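Local coordinates for 6-pyruvoyl tetrahydropterin synthase (Plasmodium falciparum, PDB 1Y13), which is a six-chain zinc protein of the 6-pyruvoyl tetrahydropterin synthase family that binds biopterin, at residues Y141-L146 against A175-Y180. Residues are numbered along the deposited sequence; the frame is centred on the assembly and turned at random.
Sequences YILNQL and AIVHKY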
loop_
_atom_site.group_PDB
_atom_site.type_symbol
_atom_site.label_atom_id
_atom_site.label_comp_id
_atom_site.label_asym_id
_atom_site.label_seq_id
_atom_site.Cartn_x
_atom_site.Cartn_y
_atom_site.Cartn_z
ATOM N N TYR A 141 0.167 -25.596 8.077
ATOM C CA TYR A 141 1.398 -25.924 8.794
ATOM C C TYR A 141 1.889 -24.733 9.659
ATOM O O TYR A 141 2.251 -24.911 10.821
ATOM C CB TYR A 141 2.504 -26.394 7.828
ATOM C CG TYR A 141 3.850 -26.508 8.491
ATOM C CD1 TYR A 141 4.193 -27.645 9.231
ATOM C CD2 TYR A 141 4.779 -25.469 8.403
ATOM C CE1 TYR A 141 5.445 -27.761 9.857
ATOM C CE2 TYR A 141 6.043 -25.577 9.021
ATOM C CZ TYR A 141 6.354 -26.708 9.738
ATOM O OH TYR A 141 7.586 -26.784 10.349
ATOM N N ILE A 142 1.915 -23.532 9.087
ATOM C CA ILE A 142 2.327 -22.347 9.836
ATOM C C ILE A 142 1.428 -22.103 11.080
ATOM O O ILE A 142 1.925 -21.822 12.191
ATOM C CB ILE A 142 2.415 -21.141 8.924
ATOM C CG1 ILE A 142 3.663 -21.284 8.030
ATOM C CG2 ILE A 142 2.512 -19.853 9.739
ATOM C CD1 ILE A 142 3.706 -20.307 6.946
ATOM N N LEU A 143 0.129 -22.282 10.905
ATOM C CA LEU A 143 -0.830 -22.082 11.994
ATOM C C LEU A 143 -0.542 -23.021 13.141
ATOM O O LEU A 143 -0.472 -22.590 14.288
ATOM C CB LEU A 143 -2.271 -22.271 11.503
ATOM C CG LEU A 143 -3.423 -22.171 12.531
ATOM C CD1 LEU A 143 -3.588 -20.773 13.049
ATOM C CD2 LEU A 143 -4.681 -22.618 11.917
ATOM N N ASN A 144 -0.359 -24.303 12.830
ATOM C CA ASN A 144 -0.022 -25.293 13.853
ATOM C C ASN A 144 1.284 -24.944 14.572
ATOM O O ASN A 144 1.319 -24.906 15.788
ATOM C CB ASN A 144 0.018 -26.693 13.257
ATOM C CG ASN A 144 -1.350 -27.160 12.737
ATOM O OD1 ASN A 144 -2.393 -26.718 13.207
ATOM N ND2 ASN A 144 -1.336 -28.071 11.768
ATOM N N GLN A 145 2.333 -24.633 13.819
ATOM C CA GLN A 145 3.603 -24.170 14.402
ATOM C C GLN A 145 3.451 -22.976 15.343
ATOM O O GLN A 145 4.033 -22.967 16.425
ATOM C CB GLN A 145 4.609 -23.802 13.302
ATOM C CG GLN A 145 5.086 -24.971 12.478
ATOM C CD GLN A 145 5.809 -26.007 13.316
ATOM O OE1 GLN A 145 5.331 -27.140 13.484
ATOM N NE2 GLN A 145 6.960 -25.618 13.865
ATOM N N LEU A 146 2.683 -21.971 14.925
ATOM C CA LEU A 146 2.529 -20.748 15.713
ATOM C C LEU A 146 1.757 -21.033 16.981
ATOM O O LEU A 146 2.055 -20.490 18.042
ATOM C CB LEU A 146 1.833 -19.646 14.913
ATOM C CG LEU A 146 2.724 -18.856 13.959
ATOM C CD1 LEU A 146 1.870 -17.967 13.072
ATOM C CD2 LEU A 146 3.795 -18.036 14.707
ATOM N N ALA A 175 -4.286 -17.151 1.169
ATOM C CA ALA A 175 -5.096 -18.134 1.850
ATOM C C ALA A 175 -5.210 -17.745 3.321
ATOM O O ALA A 175 -4.276 -17.200 3.906
ATOM C CB ALA A 175 -4.453 -19.495 1.724
ATOM N N ILE A 176 -6.363 -18.024 3.907
ATOM C CA ILE A 176 -6.663 -17.712 5.286
ATOM C C ILE A 176 -7.142 -18.982 5.963
ATOM O O ILE A 176 -8.103 -19.597 5.527
ATOM C CB ILE A 176 -7.740 -16.622 5.386
ATOM C CG1 ILE A 176 -7.329 -15.388 4.571
ATOM C CG2 ILE A 176 -7.981 -16.223 6.835
ATOM C CD1 ILE A 176 -8.116 -15.229 3.269
ATOM N N VAL A 177 -6.424 -19.407 6.992
ATOM C CA VAL A 177 -6.775 -20.604 7.747
ATOM C C VAL A 177 -6.945 -20.181 9.201
ATOM O O VAL A 177 -6.387 -19.170 9.621
ATOM C CB VAL A 177 -5.692 -21.743 7.613
ATOM C CG1 VAL A 177 -5.647 -22.299 6.196
ATOM C CG2 VAL A 177 -4.292 -21.238 7.985
ATOM N N HIS A 178 -7.715 -20.944 9.960
ATOM C CA HIS A 178 -7.996 -20.575 11.332
ATOM C C HIS A 178 -8.133 -21.782 12.249
ATOM O O HIS A 178 -8.233 -22.929 11.788
ATOM C CB HIS A 178 -9.283 -19.769 11.379
ATOM C CG HIS A 178 -10.497 -20.585 11.067
ATOM N ND1 HIS A 178 -10.978 -20.740 9.786
ATOM C CD2 HIS A 178 -11.316 -21.312 11.869
ATOM C CE1 HIS A 178 -12.045 -21.522 9.811
ATOM N NE2 HIS A 178 -12.268 -21.884 11.062
ATOM N N LYS A 179 -8.172 -21.506 13.552
ATOM C CA LYS A 179 -8.462 -22.522 14.540
ATOM C C LYS A 179 -9.148 -21.892 15.727
ATOM O O LYS A 179 -8.723 -20.835 16.211
ATOM C CB LYS A 179 -7.189 -23.227 14.990
ATOM C CG LYS A 179 -7.445 -24.641 15.526
ATOM C CD LYS A 179 -6.148 -25.437 15.567
ATOM C CE LYS A 179 -5.541 -25.686 14.155
ATOM N NZ LYS A 179 -5.701 -27.098 13.685
ATOM N N TYR A 180 -10.230 -22.534 16.165
ATOM C CA TYR A 180 -10.910 -22.181 17.395
ATOM C C TYR A 180 -10.208 -22.939 18.496
ATOM O O TYR A 180 -10.016 -24.144 18.382
ATOM C CB TYR A 180 -12.407 -22.565 17.336
ATOM C CG TYR A 180 -13.193 -21.552 16.548
ATOM C CD1 TYR A 180 -13.691 -20.400 17.166
ATOM C CD2 TYR A 180 -13.393 -21.706 15.175
ATOM C CE1 TYR A 180 -14.384 -19.428 16.439
ATOM C CE2 TYR A 180 -14.087 -20.743 14.437
ATOM C CZ TYR A 180 -14.579 -19.612 15.078
ATOM O OH TYR A 180 -15.264 -18.654 14.365
#
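Leu-143 reaches from helix 135-150 to strand 173-180 and fits between Val-177 and Lys-179, alternate residues whose side chains leave the same face of the strand. Its CB lies 4.2 Å from Val-177 CG2. CG stands anti to the backbone N (chi1 177°), a torsion that carries the branch out from the helix toward the strand. At the tip, CD2 does most of the touching: it meets the same valine methyl, Val-177 CG2, at 4.2 Å, rests 3.6 Å from His-178 C, over the peptide that links His-178 to Lys-179, and has Lys-179 CE 3.9 Å away. The imidazole of His-178 leaves from the other face of the strand. The lysine chain bends at chi3 and chi4, which brings its end to Asn-144 OD1, the two side chains crossing at about a right angle. The hydrogen bond from Lys-179 NZ to Asn-144 OD1 is weak: OD1 is 3.4 Å from both NZ and CE, beside the CE-NZ bond (CE-NZ-OD1 about 80°). The axes of the two segments come within 8.8 Å and cross at -38°. Leu-143 also touches Ile-163 on the adjacent strand, so the helix packs on a face of the antiparallel sheet. At Ala-175 and Ile-176 the sheet continues into a strand of a neighbouring subunit. Between these segments, then, van der Waals contact of a leucine methyl with a peptide face, lysine methylenes and a valine methyl dominates; the single polar link probably adds little strength.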